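Long-range contact in heat-inducible transcription repressor HrcA (Thermotoga maritima, PDB 1STZ), which probably represses class I heat shock genes, the grpE-dnaK-dnaJ and groELS operons, by binding DNA: residues D102-S110 against L122-L130. Sequence-based numbering, arbitrary orientation.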
loop_
_atom_site.group_PDB
_atom_site.type_symbol
_atom_site.label_atom_id
_atom_site.label_comp_id
_atom_site.label_asym_id
_atom_site.label_seq_id
_atom_site.Cartn_x
_atom_site.Cartn_y
_atom_site.Cartn_z
ATOM N N ASP A 102 4.735 -12.133 2.793
ATOM C CA ASP A 102 4.796 -10.884 3.548
ATOM C C ASP A 102 4.051 -9.806 2.757
ATOM O O ASP A 102 4.608 -9.163 1.874
ATOM C CB ASP A 102 6.240 -10.480 3.809
ATOM C CG ASP A 102 6.362 -9.172 4.572
ATOM O OD1 ASP A 102 5.400 -8.382 4.638
ATOM O OD2 ASP A 102 7.422 -8.838 5.131
ATOM N N LEU A 103 2.792 -9.622 3.123
ATOM C CA LEU A 103 1.861 -8.791 2.392
ATOM C C LEU A 103 2.396 -7.368 2.243
ATOM O O LEU A 103 2.341 -6.780 1.159
ATOM C CB LEU A 103 0.510 -8.764 3.135
ATOM C CG LEU A 103 -0.830 -9.071 2.464
ATOM C CD1 LEU A 103 -1.698 -7.843 2.458
ATOM C CD2 LEU A 103 -0.719 -9.638 1.057
ATOM N N ALA A 104 2.922 -6.828 3.341
ATOM C CA ALA A 104 3.350 -5.439 3.373
ATOM C C ALA A 104 4.442 -5.155 2.344
ATOM O O ALA A 104 4.360 -4.185 1.590
ATOM C CB ALA A 104 3.822 -5.067 4.758
ATOM N N VAL A 105 5.459 -6.007 2.313
ATOM C CA VAL A 105 6.584 -5.788 1.418
ATOM C C VAL A 105 6.186 -6.040 -0.052
ATOM O O VAL A 105 6.718 -5.399 -0.944
ATOM C CB VAL A 105 7.832 -6.599 1.824
ATOM C CG1 VAL A 105 7.759 -8.049 1.363
ATOM C CG2 VAL A 105 9.057 -5.920 1.278
ATOM N N GLU A 106 5.214 -6.923 -0.278
ATOM C CA GLU A 106 4.735 -7.199 -1.634
ATOM C C GLU A 106 3.984 -6.020 -2.266
ATOM O O GLU A 106 3.753 -6.038 -3.484
ATOM C CB GLU A 106 3.845 -8.435 -1.665
ATOM C CG GLU A 106 4.578 -9.746 -1.424
ATOM C CD GLU A 106 3.619 -10.932 -1.432
ATOM O OE1 GLU A 106 3.878 -11.932 -0.705
ATOM O OE2 GLU A 106 2.584 -10.855 -2.161
ATOM N N THR A 107 3.620 -5.006 -1.473
ATOM C CA THR A 107 3.058 -3.774 -2.026
ATOM C C THR A 107 4.078 -2.928 -2.764
ATOM O O THR A 107 3.710 -1.954 -3.431
ATOM C CB THR A 107 2.374 -2.892 -0.969
ATOM O OG1 THR A 107 3.357 -2.317 -0.076
ATOM C CG2 THR A 107 1.396 -3.699 -0.103
ATOM N N PHE A 108 5.356 -3.269 -2.649
ATOM C CA PHE A 108 6.359 -2.512 -3.370
ATOM C C PHE A 108 6.117 -2.663 -4.867
ATOM O O PHE A 108 5.958 -3.763 -5.386
ATOM C CB PHE A 108 7.779 -2.941 -3.050
ATOM C CG PHE A 108 8.816 -2.101 -3.737
ATOM C CD1 PHE A 108 9.061 -0.812 -3.321
ATOM C CD2 PHE A 108 9.503 -2.576 -4.840
ATOM C CE1 PHE A 108 10.003 -0.007 -3.970
ATOM C CE2 PHE A 108 10.465 -1.764 -5.496
ATOM C CZ PHE A 108 10.708 -0.493 -5.050
ATOM N N LYS A 109 6.061 -1.543 -5.539
ATOM C CA LYS A 109 6.018 -1.540 -6.989
ATOM C C LYS A 109 6.858 -0.401 -7.505
ATOM O O LYS A 109 6.834 0.711 -6.967
ATOM C CB LYS A 109 4.593 -1.403 -7.509
ATOM C CG LYS A 109 3.771 -0.328 -6.851
ATOM C CD LYS A 109 2.492 -0.076 -7.672
ATOM C CE LYS A 109 1.252 0.003 -6.805
ATOM N NZ LYS A 109 0.066 0.516 -7.575
ATOM N N SER A 110 7.629 -0.729 -8.527
ATOM C CA SER A 110 8.236 0.262 -9.394
ATOM C C SER A 110 7.194 0.583 -10.454
ATOM O O SER A 110 7.353 1.535 -11.198
ATOM C CB SER A 110 9.500 -0.281 -10.044
ATOM O OG SER A 110 9.581 -1.677 -9.886
ATOM N N LEU A 122 11.437 5.074 -3.183
ATOM C CA LEU A 122 10.382 4.211 -2.697
ATOM C C LEU A 122 10.940 2.992 -1.983
ATOM O O LEU A 122 10.437 2.609 -0.943
ATOM C CB LEU A 122 9.459 3.773 -3.823
ATOM C CG LEU A 122 8.617 4.903 -4.408
ATOM C CD1 LEU A 122 8.037 4.494 -5.758
ATOM C CD2 LEU A 122 7.505 5.300 -3.440
ATOM N N ALA A 123 11.972 2.392 -2.556
ATOM C CA ALA A 123 12.607 1.224 -1.964
ATOM C C ALA A 123 13.189 1.534 -0.582
ATOM O O ALA A 123 12.943 0.793 0.361
ATOM C CB ALA A 123 13.690 0.639 -2.899
ATOM N N GLY A 124 13.922 2.628 -0.453
ATOM C CA GLY A 124 14.600 2.962 0.793
ATOM C C GLY A 124 13.603 3.244 1.895
ATOM O O GLY A 124 13.735 2.771 3.043
ATOM N N ASN A 125 12.543 3.948 1.523
ATOM C CA ASN A 125 11.522 4.309 2.466
ATOM C C ASN A 125 10.647 3.140 2.924
ATOM O O ASN A 125 10.281 3.084 4.106
ATOM C CB ASN A 125 10.716 5.485 1.941
ATOM C CG ASN A 125 11.493 6.813 2.082
ATOM O OD1 ASN A 125 11.622 7.350 3.180
ATOM N ND2 ASN A 125 12.066 7.298 0.983
ATOM N N LEU A 126 10.329 2.205 2.026
ATOM C CA LEU A 126 9.544 1.042 2.426
ATOM C C LEU A 126 10.395 0.118 3.329
ATOM O O LEU A 126 9.912 -0.408 4.327
ATOM C CB LEU A 126 9.043 0.266 1.216
ATOM C CG LEU A 126 8.149 -0.931 1.560
ATOM C CD1 LEU A 126 6.857 -0.491 2.232
ATOM C CD2 LEU A 126 7.798 -1.740 0.316
ATOM N N LEU A 127 11.650 -0.066 2.942
ATOM C CA LEU A 127 12.598 -0.863 3.691
ATOM C C LEU A 127 12.787 -0.303 5.118
ATOM O O LEU A 127 12.738 -1.050 6.081
ATOM C CB LEU A 127 13.948 -0.903 2.960
ATOM C CG LEU A 127 14.893 -2.109 3.010
ATOM C CD1 LEU A 127 16.350 -1.703 2.770
ATOM C CD2 LEU A 127 14.796 -2.955 4.208
ATOM N N ALA A 128 13.033 0.998 5.230
ATOM C CA ALA A 128 13.195 1.676 6.523
ATOM C C ALA A 128 11.948 1.548 7.382
ATOM O O ALA A 128 12.024 1.240 8.574
ATOM C CB ALA A 128 13.507 3.164 6.316
ATOM N N ARG A 129 10.797 1.794 6.779
ATOM C CA ARG A 129 9.534 1.721 7.505
ATOM C C ARG A 129 9.219 0.337 8.071
ATOM O O ARG A 129 8.846 0.219 9.233
ATOM C CB ARG A 129 8.392 2.162 6.616
ATOM C CG ARG A 129 7.068 2.170 7.321
ATOM C CD ARG A 129 6.048 3.049 6.660
ATOM N NE ARG A 129 5.900 2.744 5.239
ATOM C CZ ARG A 129 4.861 3.116 4.490
ATOM N NH1 ARG A 129 3.847 3.803 5.023
ATOM N NH2 ARG A 129 4.830 2.798 3.196
ATOM N N LEU A 130 9.401 -0.698 7.267
ATOM C CA LEU A 130 9.014 -2.056 7.641
ATOM C C LEU A 130 9.974 -2.716 8.636
ATOM O O LEU A 130 9.604 -3.662 9.302
ATOM C CB LEU A 130 8.918 -2.936 6.397
ATOM C CG LEU A 130 7.893 -2.553 5.343
ATOM C CD1 LEU A 130 7.804 -3.646 4.293
ATOM C CD2 LEU A 130 6.527 -2.265 5.970
#
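Phe108 and Leu126 bury more surface than any other residues of the contact, with Leu130 next. The Phe108 ring reaches the helix because CG stands anti to the backbone N (chi1 -177°), and its CE1 comes to 3.4 Å from Ala123 N, while CZ lies 3.8 Å from Ala123 CB. Leu122 C meets the ring at its edge, near the ring plane. Leu126 comes in obliquely with a single branch: its CD2 lies 3.6 Å from Phe108 CB. An alanine in place of Phe108 would probably open a gap beside Leu122 and Ala123 and strip Leu126 CD2 of its ring contact. One helical turn on, Leu130 forks over the short, weakly bonded helical turn at about 103-106, crossing Val105 at about a right angle; CD1 sits 3.8 Å from Val105 CB and CD2 4.1 Å from Ala104 CB. That turn is braced from within, Thr107 OG1 donating to Ala104 O at 2.7 Å. Val105 and Phe108 also touch helix 314-334, and Leu130 packs on Leu182 of the second subunit. Helix 116-131 thus lies between the segment 102-110, met by Leu122, Leu126 and Leu130 at i, i+4 and i+8, and the beta-sheet, met by Leu127 and Ala128, as in layered alpha/beta packing.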